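MstE (Scytonema sp. PCC 10023, PDB 6SBF) acts as a single-domain class II terpene cyclase that assembles complex isoprenoid scaffolds, probably on the route to merosterols in this cyanobacterium. Local coordinates at residues S264-A269 against S349-A354; G293-Q298 against V357-K362. The protein carries 1 engineered substitution. One frame throughout, in Å; residues are numbered along the deposited sequence.

Contact 1 (S264-A269 against S349-A354)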
ATOM      1  N   SER A 264     -15.168  -0.273  -4.204  1.00 13.10           N
ATOM      2  CA  SER A 264     -13.764  -0.410  -4.606  1.00 12.36           C
ATOM      3  C   SER A 264     -13.136  -1.614  -3.868  1.00 12.22           C
ATOM      4  O   SER A 264     -13.132  -1.616  -2.613  1.00 13.31           O
ATOM      5  CB  SER A 264     -12.993   0.808  -4.271  1.00 12.98           C
ATOM      6  OG  SER A 264     -11.612   0.533  -4.241  1.00 13.48           O
ATOM      7  N   THR A 265     -12.621  -2.590  -4.580  1.00 13.09           N
ATOM      8  CA  THR A 265     -11.958  -3.725  -3.945  1.00 12.93           C
ATOM      9  C   THR A 265     -10.750  -3.270  -3.148  1.00 12.18           C
ATOM     10  O   THR A 265     -10.561  -3.755  -1.997  1.00 12.80           O
ATOM     11  CB  THR A 265     -11.632  -4.806  -4.965  1.00 13.98           C
ATOM     12  OG1 THR A 265     -10.950  -4.218  -6.052  1.00 15.59           O
ATOM     13  CG2 THR A 265     -12.878  -5.528  -5.452  1.00 15.78           C
ATOM     14  N   PHE A 266      -9.951  -2.365  -3.659  1.00 12.57           N
ATOM     15  CA  PHE A 266      -8.746  -1.854  -2.978  1.00 12.39           C
ATOM     16  C   PHE A 266      -9.103  -1.103  -1.720  1.00 12.30           C
ATOM     17  O   PHE A 266      -8.502  -1.337  -0.641  1.00 12.56           O
ATOM     18  CB  PHE A 266      -7.906  -1.026  -3.953  1.00 12.31           C
ATOM     19  CG  PHE A 266      -6.603  -0.482  -3.449  1.00 11.37           C
ATOM     20  CD1 PHE A 266      -5.505  -1.325  -3.298  1.00 11.60           C
ATOM     21  CD2 PHE A 266      -6.425   0.862  -3.206  1.00 12.29           C
ATOM     22  CE1 PHE A 266      -4.283  -0.797  -2.904  1.00 12.56           C
ATOM     23  CE2 PHE A 266      -5.226   1.414  -2.868  1.00 12.70           C
ATOM     24  CZ  PHE A 266      -4.139   0.563  -2.716  1.00 12.73           C
ATOM     25  N   ALA A 267     -10.029  -0.157  -1.805  1.00 11.82           N
ATOM     26  CA  ALA A 267     -10.371   0.679  -0.651  1.00 11.54           C
ATOM     27  C   ALA A 267     -11.034  -0.237   0.389  1.00 11.49           C
ATOM     28  O   ALA A 267     -10.860   0.010   1.587  1.00 12.47           O
ATOM     29  CB  ALA A 267     -11.259   1.842  -1.057  1.00 13.27           C
ATOM     30  N   THR A 268     -11.855  -1.181  -0.024  1.00 11.44           N
ATOM     31  CA  THR A 268     -12.556  -2.078   0.920  1.00 12.34           C
ATOM     32  C   THR A 268     -11.537  -2.964   1.670  1.00 12.64           C
ATOM     33  O   THR A 268     -11.677  -3.133   2.886  1.00 12.45           O
ATOM     34  CB  THR A 268     -13.626  -2.922   0.231  1.00 12.19           C
ATOM     35  OG1 THR A 268     -14.561  -2.027  -0.382  1.00 12.98           O
ATOM     36  CG2 THR A 268     -14.351  -3.834   1.162  1.00 12.77           C
ATOM     37  N   ALA A 269     -10.526  -3.459   0.989  1.00 11.39           N
ATOM     38  CA  ALA A 269      -9.506  -4.318   1.630  1.00 11.27           C
ATOM     39  C   ALA A 269      -8.734  -3.485   2.648  1.00 11.15           C
ATOM     40  O   ALA A 269      -8.494  -3.972   3.788  1.00 12.00           O
ATOM     41  CB  ALA A 269      -8.588  -4.872   0.561  1.00 11.69           C
ATOM     42  N   SER A 349      -3.800  -6.354 -12.156  1.00 12.27           N
ATOM     43  CA  SER A 349      -4.619  -6.710 -10.976  1.00 13.19           C
ATOM     44  C   SER A 349      -3.760  -7.367  -9.882  1.00 11.91           C
ATOM     45  O   SER A 349      -4.367  -7.903  -8.932  1.00 13.27           O
ATOM     46  CB  SER A 349      -5.817  -7.565 -11.320  1.00 14.40           C
ATOM     47  OG  SER A 349      -6.582  -7.043 -12.409  1.00 16.50           O
ATOM     48  N   ILE A 350      -2.436  -7.317 -10.002  1.00 11.46           N
ATOM     49  CA  ILE A 350      -1.576  -7.999  -9.014  1.00 12.29           C
ATOM     50  C   ILE A 350      -1.560  -7.173  -7.714  1.00 11.11           C
ATOM     51  O   ILE A 350      -1.732  -7.739  -6.615  1.00 12.50           O
ATOM     52  CB  ILE A 350      -0.188  -8.167  -9.626  1.00 13.43           C
ATOM     53  CG1 ILE A 350      -0.235  -9.259 -10.709  1.00 14.34           C
ATOM     54  CG2 ILE A 350       0.844  -8.493  -8.542  1.00 13.44           C
ATOM     55  CD1 ILE A 350       1.055  -9.325 -11.553  1.00 14.40           C
ATOM     56  N   PHE A 351      -1.437  -5.854  -7.832  1.00 11.61           N
ATOM     57  CA  PHE A 351      -1.364  -4.977  -6.648  1.00 11.60           C
ATOM     58  C   PHE A 351      -2.683  -5.105  -5.886  1.00 11.27           C
ATOM     59  O   PHE A 351      -2.667  -5.272  -4.634  1.00 11.57           O
ATOM     60  CB  PHE A 351      -1.053  -3.552  -7.100  1.00 12.35           C
ATOM     61  CG  PHE A 351      -0.444  -2.661  -6.043  1.00 12.24           C
ATOM     62  CD1 PHE A 351      -1.226  -1.935  -5.152  1.00 12.74           C
ATOM     63  CD2 PHE A 351       0.931  -2.603  -5.913  1.00 12.05           C
ATOM     64  CE1 PHE A 351      -0.602  -1.081  -4.262  1.00 13.29           C
ATOM     65  CE2 PHE A 351       1.543  -1.765  -5.015  1.00 13.06           C
ATOM     66  CZ  PHE A 351       0.769  -0.966  -4.200  1.00 13.53           C
ATOM     67  N   THR A 352      -3.828  -5.007  -6.552  1.00 10.88           N
ATOM     68  CA  THR A 352      -5.135  -5.131  -5.886  1.00 11.14           C
ATOM     69  C   THR A 352      -5.287  -6.516  -5.260  1.00 11.61           C
ATOM     70  O   THR A 352      -5.719  -6.613  -4.122  1.00 12.47           O
ATOM     71  CB  THR A 352      -6.282  -4.807  -6.873  1.00 12.10           C
ATOM     72  OG1 THR A 352      -6.201  -3.457  -7.350  1.00 12.74           O
ATOM     73  CG2 THR A 352      -7.628  -4.969  -6.201  1.00 12.72           C
ATOM     74  N   THR A 353      -5.034  -7.548  -6.039  1.00 11.28           N
ATOM     75  CA  THR A 353      -5.254  -8.912  -5.536  1.00 11.89           C
ATOM     76  C   THR A 353      -4.402  -9.189  -4.285  1.00 10.51           C
ATOM     77  O   THR A 353      -4.915  -9.796  -3.349  1.00 11.73           O
ATOM     78  CB  THR A 353      -4.977  -9.906  -6.672  1.00 11.86           C
ATOM     79  OG1 THR A 353      -5.953  -9.700  -7.707  1.00 12.66           O
ATOM     80  CG2 THR A 353      -5.147 -11.334  -6.201  1.00 12.36           C
ATOM     81  N   ALA A 354      -3.157  -8.766  -4.304  1.00 11.02           N
ATOM     82  CA  ALA A 354      -2.310  -8.981  -3.119  1.00 11.03           C
ATOM     83  C   ALA A 354      -2.892  -8.265  -1.905  1.00 11.46           C
ATOM     84  O   ALA A 354      -2.826  -8.788  -0.789  1.00 11.30           O
ATOM     85  CB  ALA A 354      -0.907  -8.533  -3.434  1.00 13.15           C
TER

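Contact 2 (G293-Q298 against V357-K362)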
ATOM      1  N   GLY A 293     -17.685 -10.899   3.230  1.00 14.46           N
ATOM      2  CA  GLY A 293     -18.646 -11.514   2.317  1.00 15.25           C
ATOM      3  C   GLY A 293     -18.625 -10.846   0.949  1.00 14.68           C
ATOM      4  O   GLY A 293     -18.679 -11.529  -0.093  1.00 16.17           O
ATOM      5  N   TRP A 294     -18.559  -9.523   0.921  1.00 14.35           N
ATOM      6  CA  TRP A 294     -18.586  -8.810  -0.364  1.00 14.65           C
ATOM      7  C   TRP A 294     -17.306  -9.120  -1.153  1.00 13.61           C
ATOM      8  O   TRP A 294     -17.371  -9.408  -2.356  1.00 15.07           O
ATOM      9  CB  TRP A 294     -18.746  -7.317  -0.111  1.00 14.80           C
ATOM     10  CG  TRP A 294     -18.850  -6.552  -1.395  1.00 14.54           C
ATOM     11  CD1 TRP A 294     -19.975  -6.368  -2.143  1.00 17.05           C
ATOM     12  CD2 TRP A 294     -17.782  -5.834  -2.024  1.00 14.91           C
ATOM     13  NE1 TRP A 294     -19.647  -5.588  -3.229  1.00 15.49           N
ATOM     14  CE2 TRP A 294     -18.331  -5.213  -3.169  1.00 15.10           C
ATOM     15  CE3 TRP A 294     -16.435  -5.611  -1.732  1.00 14.30           C
ATOM     16  CZ2 TRP A 294     -17.559  -4.436  -4.022  1.00 15.34           C
ATOM     17  CZ3 TRP A 294     -15.663  -4.828  -2.561  1.00 13.98           C
ATOM     18  CH2 TRP A 294     -16.226  -4.234  -3.690  1.00 15.56           C
ATOM     19  N   LEU A 295     -16.162  -9.121  -0.456  1.00 13.56           N
ATOM     20  CA  LEU A 295     -14.907  -9.431  -1.187  1.00 14.01           C
ATOM     21  C   LEU A 295     -14.960 -10.889  -1.714  1.00 13.12           C
ATOM     22  O   LEU A 295     -14.527 -11.126  -2.855  1.00 14.55           O
ATOM     23  CB  LEU A 295     -13.704  -9.209  -0.257  1.00 14.31           C
ATOM     24  CG  LEU A 295     -13.410  -7.755   0.042  1.00 13.50           C
ATOM     25  CD1 LEU A 295     -12.411  -7.617   1.203  1.00 13.44           C
ATOM     26  CD2 LEU A 295     -12.865  -7.040  -1.170  1.00 14.62           C
ATOM     27  N   LEU A 296     -15.495 -11.827  -0.933  1.00 13.53           N
ATOM     28  CA  LEU A 296     -15.608 -13.199  -1.442  1.00 15.12           C
ATOM     29  C   LEU A 296     -16.460 -13.222  -2.726  1.00 15.13           C
ATOM     30  O   LEU A 296     -16.105 -13.911  -3.686  1.00 16.49           O
ATOM     31  CB  LEU A 296     -16.188 -14.164  -0.407  1.00 15.01           C
ATOM     32  CG  LEU A 296     -15.327 -14.378   0.818  1.00 16.49           C
ATOM     33  CD1 LEU A 296     -16.062 -15.228   1.855  1.00 18.01           C
ATOM     34  CD2 LEU A 296     -14.028 -15.017   0.441  1.00 16.80           C
ATOM     35  N   GLU A 297     -17.571 -12.488  -2.726  1.00 16.44           N
ATOM     36  CA  GLU A 297     -18.486 -12.481  -3.904  1.00 17.60           C
ATOM     37  C   GLU A 297     -17.845 -11.827  -5.128  1.00 16.47           C
ATOM     38  O   GLU A 297     -18.167 -12.280  -6.244  1.00 20.81           O
ATOM     39  CB  GLU A 297     -19.851 -11.836  -3.561  1.00 28.64           C
ATOM     40  CG  GLU A 297     -20.854 -11.807  -4.726  1.00 65.93           C
ATOM     41  CD  GLU A 297     -22.292 -11.627  -4.273  1.00 84.62           C
ATOM     42  OE1 GLU A 297     -23.200 -11.884  -5.101  1.00114.05           O
ATOM     43  OE2 GLU A 297     -22.500 -11.218  -3.097  1.00 84.00           O
ATOM     44  N   GLN A 298     -16.961 -10.856  -4.920  1.00 15.60           N
ATOM     45  CA  GLN A 298     -16.339 -10.064  -6.011  1.00 15.96           C
ATOM     46  C   GLN A 298     -15.198 -10.795  -6.679  1.00 14.67           C
ATOM     47  O   GLN A 298     -14.749 -10.349  -7.712  1.00 15.31           O
ATOM     48  CB  GLN A 298     -15.896  -8.689  -5.518  1.00 17.11           C
ATOM     49  CG  GLN A 298     -17.053  -7.817  -5.029  1.00 20.51           C
ATOM     50  CD  GLN A 298     -18.045  -7.512  -6.136  1.00 23.45           C
ATOM     51  OE1 GLN A 298     -17.659  -7.070  -7.179  1.00 26.30           O
ATOM     52  NE2 GLN A 298     -19.318  -7.781  -5.919  1.00 29.86           N
ATOM     53  N   VAL A 357      -6.043 -10.246  -0.690  1.00 12.77           N
ATOM     54  CA  VAL A 357      -5.781 -11.555  -0.035  1.00 13.14           C
ATOM     55  C   VAL A 357      -5.151 -11.282   1.345  1.00 13.38           C
ATOM     56  O   VAL A 357      -5.505 -11.966   2.329  1.00 13.43           O
ATOM     57  CB  VAL A 357      -4.998 -12.490  -0.963  1.00 16.34           C
ATOM     58  CG1 VAL A 357      -3.626 -12.020  -1.044  1.00 17.45           C
ATOM     59  CG2 VAL A 357      -5.148 -13.901  -0.457  1.00 19.53           C
ATOM     60  N   ASN A 358      -4.290 -10.285   1.483  1.00 12.40           N
ATOM     61  CA  ASN A 358      -3.722  -9.960   2.797  1.00 12.95           C
ATOM     62  C   ASN A 358      -4.826  -9.622   3.809  1.00 12.88           C
ATOM     63  O   ASN A 358      -4.830 -10.091   4.961  1.00 13.03           O
ATOM     64  CB  ASN A 358      -2.700  -8.874   2.645  1.00 13.72           C
ATOM     65  CG  ASN A 358      -2.249  -8.308   3.955  1.00 13.77           C
ATOM     66  OD1 ASN A 358      -2.944  -7.492   4.537  1.00 16.17           O
ATOM     67  ND2 ASN A 358      -1.060  -8.698   4.392  1.00 13.83           N
ATOM     68  N   SER A 359      -5.776  -8.785   3.388  1.00 11.83           N
ATOM     69  CA  SER A 359      -6.842  -8.339   4.324  1.00 11.72           C
ATOM     70  C   SER A 359      -7.657  -9.561   4.754  1.00 11.86           C
ATOM     71  O   SER A 359      -8.097  -9.609   5.899  1.00 12.57           O
ATOM     72  CB  SER A 359      -7.683  -7.231   3.703  1.00 12.53           C
ATOM     73  OG  SER A 359      -8.572  -7.692   2.658  1.00 14.07           O
ATOM     74  N   LEU A 360      -7.925 -10.501   3.843  1.00 11.69           N
ATOM     75  CA  LEU A 360      -8.771 -11.672   4.154  1.00 12.73           C
ATOM     76  C   LEU A 360      -8.020 -12.630   5.119  1.00 11.61           C
ATOM     77  O   LEU A 360      -8.633 -13.162   6.031  1.00 13.36           O
ATOM     78  CB  LEU A 360      -9.161 -12.398   2.878  1.00 11.81           C
ATOM     79  CG  LEU A 360     -10.100 -11.657   1.939  1.00 13.00           C
ATOM     80  CD1 LEU A 360     -10.343 -12.488   0.687  1.00 15.15           C
ATOM     81  CD2 LEU A 360     -11.409 -11.332   2.631  1.00 14.67           C
ATOM     82  N   VAL A 361      -6.729 -12.809   4.884  1.00 12.61           N
ATOM     83  CA  VAL A 361      -5.901 -13.614   5.811  1.00 13.56           C
ATOM     84  C   VAL A 361      -5.934 -13.002   7.216  1.00 13.19           C
ATOM     85  O   VAL A 361      -6.145 -13.725   8.217  1.00 16.29           O
ATOM     86  CB  VAL A 361      -4.479 -13.778   5.269  1.00 14.49           C
ATOM     87  CG1 VAL A 361      -3.598 -14.485   6.285  1.00 18.25           C
ATOM     88  CG2 VAL A 361      -4.441 -14.574   3.988  1.00 15.77           C
ATOM     89  N   LYS A 362      -5.748 -11.701   7.314  1.00 13.02           N
ATOM     90  CA  LYS A 362      -5.701 -11.042   8.629  1.00 14.45           C
ATOM     91  C   LYS A 362      -7.081 -11.066   9.271  1.00 15.31           C
ATOM     92  O   LYS A 362      -7.146 -11.142  10.500  1.00 17.44           O
ATOM     93  CB  LYS A 362      -5.132  -9.643   8.458  1.00 13.91           C
ATOM     94  CG  LYS A 362      -3.681  -9.540   8.010  1.00 16.97           C
ATOM     95  CD  LYS A 362      -3.121  -8.147   7.789  1.00 19.29           C
ATOM     96  CE  LYS A 362      -3.341  -7.204   8.920  1.00 24.27           C
ATOM     97  NZ  LYS A 362      -2.404  -7.565  10.003  1.00 32.06           N
TER

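Contact 1 (S264-A269 against S349-A354)
T265 OG1 meets the methyl CG2 of T352 at 3.4 Å, and the two threonine side chains cross at about a right angle. With OG1 beside the backbone N (chi1 -62°), T352 leaves CG2 to meet T265, and this methyl also lies 4.3 Å from F266 N. No hydrogen bond joins the segments. Beside the threonines, F266 CE1 comes to 3.9 Å from F351 CE1. It arrives at the edge of the F351 ring, in the plane of that ring. The threonine hydroxyls have partners in a second shell. T265 OG1 bonds to S308 OG and to V306 O, while T352 OG1 bonds to D346 OD2 and S308 N. S308 thus bonds to both threonines. S264 is the N-cap of helix 265-275: its OG accepts from A267 N at 3.0 Å, with an N-H...O angle of 170°. S264 O takes two bonds, from T268 N and T268 OG1, which reach it from opposite faces of its carbonyl plane. The contact is buried and joins helices 265-275 and 350-363 of this alpha6-alpha6 barrel protein, whose first turns lie 30° apart in direction. Helix 59-69 covers F266 through Y64, and helix 18-37 packs on T353.

Contact 2 (G293-Q298 against V357-K362)
The short helical segments 293-298 and 357-362 run roughly antiparallel, with their N-to-C directions 137° apart and their axes 11.2 Å apart at closest approach. They belong to helices 282-298 and 350-363 of this alpha6-alpha6 barrel protein. The CA atoms nearest each other are those of L295 and L360, and these two leucines carry most of the contact. Both set off from the backbone toward the other segment, and the side chains cross at a slant. The L295 methyl CD1 meets the L360 methyl CD2 at 4.1 Å. The other L360 methyl, CD1, lies 4.5 Å from L296 CD2, so the two branches of L360 serve two different leucines. L296 starts off along the flank of its helix, but its methyl end comes closer to L360. There is no hydrogen bond across the pair. The packing between the leucines is of methyl groups. S27 of helix 18-37 touches both L296 and L360, and W305 also packs on L360. The indole NE1 of W305 donates to L295 O, a further tie to helix 282-298. S359 adds a polar atom beside the leucines. Its OG is hydrogen-bonded to V356 O, one turn back in its own helix, and lies 4.1 Å from L295 CD1.

Both contacts use helix 350-363, contact 1 its first turn and contact 2 a later part. Their other helices, 265-275 and 282-298, follow each other in the chain. Contact 1 lies deeper, about 10 Å from the centre of the chain to its own centre, and all its touching residues are buried. Contact 2 is about 16 Å out and still mostly buried, with L296 partly exposed. The chemistry changes accordingly: phenylalanines and buried threonines whose hydroxyls are hydrogen-bonded to residues outside the segments in contact 1, mainly leucine methyls in contact 2. The two sites touch directly. A269 O lies 3.4 Å from S359 CB, and W294 packs on T265 and T268.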